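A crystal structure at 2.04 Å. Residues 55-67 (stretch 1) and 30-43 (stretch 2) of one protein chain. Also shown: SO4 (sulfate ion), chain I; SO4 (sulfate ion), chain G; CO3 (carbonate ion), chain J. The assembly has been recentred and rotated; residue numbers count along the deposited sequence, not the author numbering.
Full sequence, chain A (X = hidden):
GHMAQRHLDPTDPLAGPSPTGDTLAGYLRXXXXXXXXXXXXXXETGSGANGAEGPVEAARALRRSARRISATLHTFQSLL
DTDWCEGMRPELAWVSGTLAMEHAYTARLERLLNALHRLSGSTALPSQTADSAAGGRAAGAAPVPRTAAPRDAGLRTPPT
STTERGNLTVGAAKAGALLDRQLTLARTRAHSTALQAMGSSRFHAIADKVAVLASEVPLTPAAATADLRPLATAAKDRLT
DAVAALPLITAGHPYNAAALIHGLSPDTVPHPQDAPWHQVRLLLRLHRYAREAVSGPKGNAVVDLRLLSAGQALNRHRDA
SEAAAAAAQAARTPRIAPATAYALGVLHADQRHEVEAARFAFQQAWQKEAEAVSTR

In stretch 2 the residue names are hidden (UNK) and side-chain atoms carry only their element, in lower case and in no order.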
# COMPACT_ATOMS: atom_id res chain seq x y z
N PRO A 55 -12.79 6.57 -37.30
CA PRO A 55 -13.59 5.48 -36.74
C PRO A 55 -13.47 5.43 -35.21
O PRO A 55 -14.48 5.41 -34.50
CB PRO A 55 -12.96 4.21 -37.36
CG PRO A 55 -11.61 4.62 -37.86
CD PRO A 55 -11.48 6.12 -37.78
N VAL A 56 -12.24 5.42 -34.72
CA VAL A 56 -12.00 5.44 -33.28
C VAL A 56 -12.26 6.87 -32.76
O VAL A 56 -12.86 7.06 -31.68
CB VAL A 56 -10.59 4.90 -32.97
CG1 VAL A 56 -10.22 5.09 -31.51
CG2 VAL A 56 -10.50 3.42 -33.37
N GLU A 57 -11.85 7.85 -33.58
CA GLU A 57 -12.03 9.27 -33.31
C GLU A 57 -13.50 9.64 -33.32
O GLU A 57 -14.00 10.33 -32.42
CB GLU A 57 -11.30 10.07 -34.39
CG GLU A 57 -10.93 11.49 -33.99
CD GLU A 57 -9.65 11.56 -33.17
OE1 GLU A 57 -9.40 10.63 -32.36
OE2 GLU A 57 -8.91 12.56 -33.33
N ALA A 58 -14.18 9.20 -34.38
CA ALA A 58 -15.60 9.43 -34.54
C ALA A 58 -16.39 8.84 -33.37
O ALA A 58 -17.34 9.47 -32.90
CB ALA A 58 -16.07 8.82 -35.85
N ALA A 59 -16.02 7.66 -32.89
CA ALA A 59 -16.79 7.07 -31.79
C ALA A 59 -16.66 7.91 -30.49
O ALA A 59 -17.62 8.04 -29.71
CB ALA A 59 -16.41 5.61 -31.54
N ARG A 60 -15.48 8.47 -30.27
CA ARG A 60 -15.31 9.30 -29.13
C ARG A 60 -16.15 10.58 -29.23
O ARG A 60 -16.79 10.99 -28.27
CB ARG A 60 -13.87 9.66 -28.95
CG ARG A 60 -13.68 10.43 -27.69
CD ARG A 60 -12.26 10.33 -27.18
NE ARG A 60 -12.23 11.08 -25.94
CZ ARG A 60 -11.81 12.33 -25.84
NH1 ARG A 60 -11.32 12.97 -26.88
NH2 ARG A 60 -11.90 12.93 -24.67
N ALA A 61 -16.15 11.18 -30.41
CA ALA A 61 -17.00 12.36 -30.69
C ALA A 61 -18.50 12.06 -30.51
O ALA A 61 -19.26 12.91 -30.03
CB ALA A 61 -16.72 12.89 -32.10
N LEU A 62 -18.93 10.87 -30.91
CA LEU A 62 -20.30 10.44 -30.68
C LEU A 62 -20.59 10.34 -29.18
O LEU A 62 -21.67 10.73 -28.74
CB LEU A 62 -20.58 9.09 -31.33
CG LEU A 62 -20.80 9.07 -32.81
CD1 LEU A 62 -20.74 7.61 -33.24
CD2 LEU A 62 -22.13 9.70 -33.24
N ARG A 63 -19.65 9.80 -28.41
CA ARG A 63 -19.82 9.73 -26.94
C ARG A 63 -19.92 11.10 -26.28
O ARG A 63 -20.78 11.32 -25.40
CB ARG A 63 -18.66 9.01 -26.24
CG ARG A 63 -18.51 7.56 -26.57
CD ARG A 63 -17.67 6.85 -25.52
NE ARG A 63 -16.26 7.23 -25.41
CZ ARG A 63 -15.29 6.84 -26.25
NH1 ARG A 63 -15.54 6.11 -27.33
NH2 ARG A 63 -14.04 7.21 -26.02
N ARG A 64 -19.01 11.98 -26.66
CA ARG A 64 -18.88 13.28 -26.06
C ARG A 64 -20.12 14.09 -26.31
O ARG A 64 -20.51 14.85 -25.41
CB ARG A 64 -17.65 14.01 -26.56
CG ARG A 64 -16.36 13.36 -26.09
CD ARG A 64 -15.13 14.11 -26.47
NE ARG A 64 -14.98 15.28 -25.62
CZ ARG A 64 -14.91 16.55 -26.03
NH1 ARG A 64 -14.92 16.88 -27.32
NH2 ARG A 64 -14.77 17.50 -25.15
N SER A 65 -20.74 13.94 -27.49
CA SER A 65 -21.91 14.72 -27.81
C SER A 65 -23.18 14.10 -27.23
O SER A 65 -24.02 14.80 -26.72
CB SER A 65 -22.03 14.94 -29.32
OG SER A 65 -22.09 13.70 -30.02
N ALA A 66 -23.31 12.78 -27.33
CA ALA A 66 -24.42 12.07 -26.72
C ALA A 66 -24.54 12.39 -25.25
O ALA A 66 -25.62 12.65 -24.76
CB ALA A 66 -24.28 10.58 -26.91
N ARG A 67 -23.41 12.35 -24.56
CA ARG A 67 -23.38 12.62 -23.14
C ARG A 67 -23.80 14.06 -22.83
O ARG A 67 -24.42 14.36 -21.81
CB ARG A 67 -21.95 12.49 -22.60
CG ARG A 67 -21.45 11.10 -22.41
CD ARG A 67 -20.25 11.17 -21.48
NE ARG A 67 -19.15 12.03 -21.91
CZ ARG A 67 -17.97 11.57 -22.33
NH1 ARG A 67 -16.99 12.38 -22.66
NH2 ARG A 67 -17.75 10.25 -22.43
N UNK A 30 -26.24 22.51 -31.79
CA UNK A 30 -24.82 22.36 -32.01
C UNK A 30 -24.31 20.96 -31.67
O UNK A 30 -23.57 20.37 -32.45
c UNK A 30 -24.05 23.38 -31.19
N UNK A 31 -24.68 20.45 -30.49
CA UNK A 31 -24.32 19.08 -30.10
C UNK A 31 -24.92 18.01 -31.00
O UNK A 31 -24.21 17.10 -31.41
o UNK A 31 -21.91 18.26 -27.90
c UNK A 31 -23.84 19.68 -27.71
n UNK A 31 -21.56 20.47 -27.95
c UNK A 31 -24.68 18.82 -28.64
c UNK A 31 -22.35 19.42 -27.87
N UNK A 32 -26.21 18.14 -31.31
CA UNK A 32 -26.86 17.27 -32.24
C UNK A 32 -26.13 17.21 -33.57
O UNK A 32 -25.98 16.12 -34.16
c UNK A 32 -28.27 17.73 -32.47
N UNK A 33 -25.71 18.38 -34.06
CA UNK A 33 -24.94 18.48 -35.29
C UNK A 33 -23.57 17.82 -35.18
O UNK A 33 -23.16 17.14 -36.10
c UNK A 33 -24.79 19.94 -35.71
o UNK A 33 -26.08 20.43 -35.96
c UNK A 33 -23.95 20.13 -36.98
N UNK A 34 -22.84 18.05 -34.09
CA UNK A 34 -21.61 17.28 -33.82
C UNK A 34 -21.82 15.77 -33.82
O UNK A 34 -20.98 15.06 -34.32
c UNK A 34 -20.33 19.03 -32.49
o UNK A 34 -19.66 20.18 -34.50
c UNK A 34 -20.95 17.64 -32.49
o UNK A 34 -18.39 18.51 -33.80
c UNK A 34 -19.39 19.26 -33.68
N UNK A 35 -22.90 15.29 -33.20
CA UNK A 35 -23.24 13.87 -33.24
C UNK A 35 -23.45 13.37 -34.68
O UNK A 35 -23.02 12.27 -35.02
c UNK A 35 -24.78 10.07 -31.12
c UNK A 35 -25.70 11.58 -33.24
c UNK A 35 -24.42 11.41 -31.26
c UNK A 35 -24.89 12.17 -32.31
c UNK A 35 -26.08 10.25 -33.14
c UNK A 35 -24.51 13.61 -32.43
c UNK A 35 -25.63 9.49 -32.07
N UNK A 36 -24.15 14.15 -35.51
CA UNK A 36 -24.38 13.73 -36.89
C UNK A 36 -23.10 13.78 -37.71
O UNK A 36 -22.87 12.89 -38.53
c UNK A 36 -26.83 14.51 -36.90
c UNK A 36 -27.68 15.61 -37.53
c UNK A 36 -25.45 14.55 -37.56
c UNK A 36 -27.50 13.16 -36.97
N UNK A 37 -22.26 14.76 -37.48
CA UNK A 37 -20.93 14.75 -38.12
C UNK A 37 -20.12 13.53 -37.81
O UNK A 37 -19.59 12.88 -38.70
n UNK A 37 -20.30 19.51 -38.48
c UNK A 37 -20.37 17.10 -38.56
c UNK A 37 -19.97 20.73 -38.08
c UNK A 37 -19.62 18.31 -38.05
n UNK A 37 -18.95 20.93 -37.23
n UNK A 37 -20.66 21.76 -38.54
c UNK A 37 -20.11 15.93 -37.67
N UNK A 38 -20.01 13.24 -36.52
CA UNK A 38 -19.27 12.07 -36.10
C UNK A 38 -19.87 10.81 -36.70
O UNK A 38 -19.16 9.92 -37.16
c UNK A 38 -19.25 11.97 -34.59
N UNK A 39 -21.19 10.72 -36.70
CA UNK A 39 -21.85 9.57 -37.26
C UNK A 39 -21.52 9.40 -38.74
O UNK A 39 -21.27 8.28 -39.15
c UNK A 39 -25.64 8.68 -37.20
c UNK A 39 -23.63 7.18 -37.02
c UNK A 39 -24.17 8.51 -37.56
c UNK A 39 -23.36 9.67 -37.05
N UNK A 40 -21.49 10.49 -39.51
CA UNK A 40 -21.17 10.44 -40.93
C UNK A 40 -19.72 10.02 -41.11
O UNK A 40 -19.43 9.18 -41.95
n UNK A 40 -24.73 14.56 -41.57
c UNK A 40 -21.40 11.77 -41.65
n UNK A 40 -23.15 16.14 -41.05
c UNK A 40 -22.73 11.90 -42.37
c UNK A 40 -22.82 13.17 -43.24
n UNK A 40 -22.59 14.41 -42.47
c UNK A 40 -23.49 15.03 -41.70
N UNK A 41 -18.81 10.61 -40.34
CA UNK A 41 -17.41 10.19 -40.38
C UNK A 41 -17.27 8.69 -40.08
O UNK A 41 -16.42 8.00 -40.64
c UNK A 41 -14.49 11.18 -37.92
c UNK A 41 -15.12 10.57 -39.17
c UNK A 41 -14.33 10.95 -40.41
c UNK A 41 -16.59 10.96 -39.34
N UNK A 42 -18.07 8.21 -39.15
CA UNK A 42 -17.95 6.84 -38.73
C UNK A 42 -18.28 5.91 -39.88
O UNK A 42 -17.61 4.92 -40.08
c UNK A 42 -17.67 5.09 -35.82
c UNK A 42 -18.53 5.30 -36.85
c UNK A 42 -18.88 6.55 -37.58
n UNK A 42 -19.07 4.07 -37.17
c UNK A 42 -18.56 3.16 -36.36
n UNK A 42 -17.72 3.75 -35.53
N UNK A 43 -19.31 6.24 -40.63
CA UNK A 43 -19.68 5.50 -41.81
C UNK A 43 -18.71 5.85 -42.95
O UNK A 43 -19.12 6.21 -44.02
n UNK A 43 -26.07 7.25 -41.08
c UNK A 43 -25.67 6.28 -40.26
c UNK A 43 -23.49 6.08 -41.40
c UNK A 43 -22.13 5.50 -41.09
n UNK A 43 -26.49 5.88 -39.32
n UNK A 43 -24.47 5.71 -40.38
c UNK A 43 -21.12 5.87 -42.18
S SO4 I . -14.15 9.53 -23.10
O1 SO4 I . -15.45 8.94 -23.47
O2 SO4 I . -14.20 11.01 -23.34
O3 SO4 I . -13.09 9.02 -23.97
O4 SO4 I . -13.86 9.29 -21.70
S SO4 G . -15.56 15.75 -21.63
O1 SO4 G . -16.37 15.19 -22.69
O2 SO4 G . -15.18 17.11 -22.06
O3 SO4 G . -14.35 14.95 -21.40
O4 SO4 G . -16.36 15.71 -20.38
C CO3 J . -29.56 8.54 -39.21
O1 CO3 J . -29.00 8.67 -40.30
O2 CO3 J . -29.55 7.44 -38.67
O3 CO3 J . -30.12 9.50 -38.69

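Position 30 has one side-chain carbon, out of reach of stretch 1: Ala30. Position 31 carries three carbons in line, the third bonded to one oxygen and one nitrogen, a primary amide; its oxygen lies 3.5 Å from Ser65 CA. This is Gln31, and its OE1 makes no hydrogen bond to stretch 1. Position 32, a single carbon pointing away, is Ala32. At position 33 the first carbon bears one oxygen and one carbon, the beta-branched pattern of Thr33.

Position 34 has three carbons ending in two oxygens, a carboxylate, with its CB 4.3 Å from Ser65 CB: Glu34. Position 35 has one carbon followed by a ring of six carbons without a further oxygen, so it is Phe35. Leu62 CD2 sits 3.5 Å from the ring centroid and 15° off the normal, a CH-pi contact over the face, while Ser65 OG lies at the ring edge, 3.4 Å from Phe35 CB. That hydroxyl donates to Ala61 O at 2.9 Å, within its own helix.

Position 36, four carbons forked at the second and pointing away, is Leu36. Position 37 runs three carbons, a nitrogen, then a carbon with two more nitrogens: Arg37. Its NH1 is 2.9 Å from Glu34 OE2, but the oxygen lies well out of the guanidinium plane, so the salt bridge rests on charge alone. Position 38 has one carbon, 3.7 Å from both Ala61 CB and Leu62 CG: Ala38.

Position 39, four carbons forked at the second, is Leu39; it points away overall, yet its CB remains 4.0 Å from Leu62 CD2. Position 40 repeats the guanidinium pattern and points away: Arg40. Position 41, again four carbons forked at the second, points toward stretch 1 and is Leu41, with CD2 3.5 Å from Ala58 CB. Position 42 has one carbon and a five-membered ring of three carbons and two nitrogens, an imidazole: His42, whose CD2 lies 3.5 Å from Pro55 O. Position 43 ends in a guanidinium making two weak hydrogen bonds to the carbonate: Arg43, the first residue beyond the helix.

The helices run nearly antiparallel (158°), their axes approaching to 8.3 Å. Small residues permit this closeness: Ala58 CA and Ala38 CA are 4.8 Å apart, and Ala58 CB reaches Ala38 O at 3.5 Å. No hydrogen bond crosses the interface, which buries 599 Å² largely through apolar packing. Arg60 and Arg63, both pointing away from stretch 2, instead bind sulfate.

Stretch 2, residues 30-43: AQATEFLRALRLHR
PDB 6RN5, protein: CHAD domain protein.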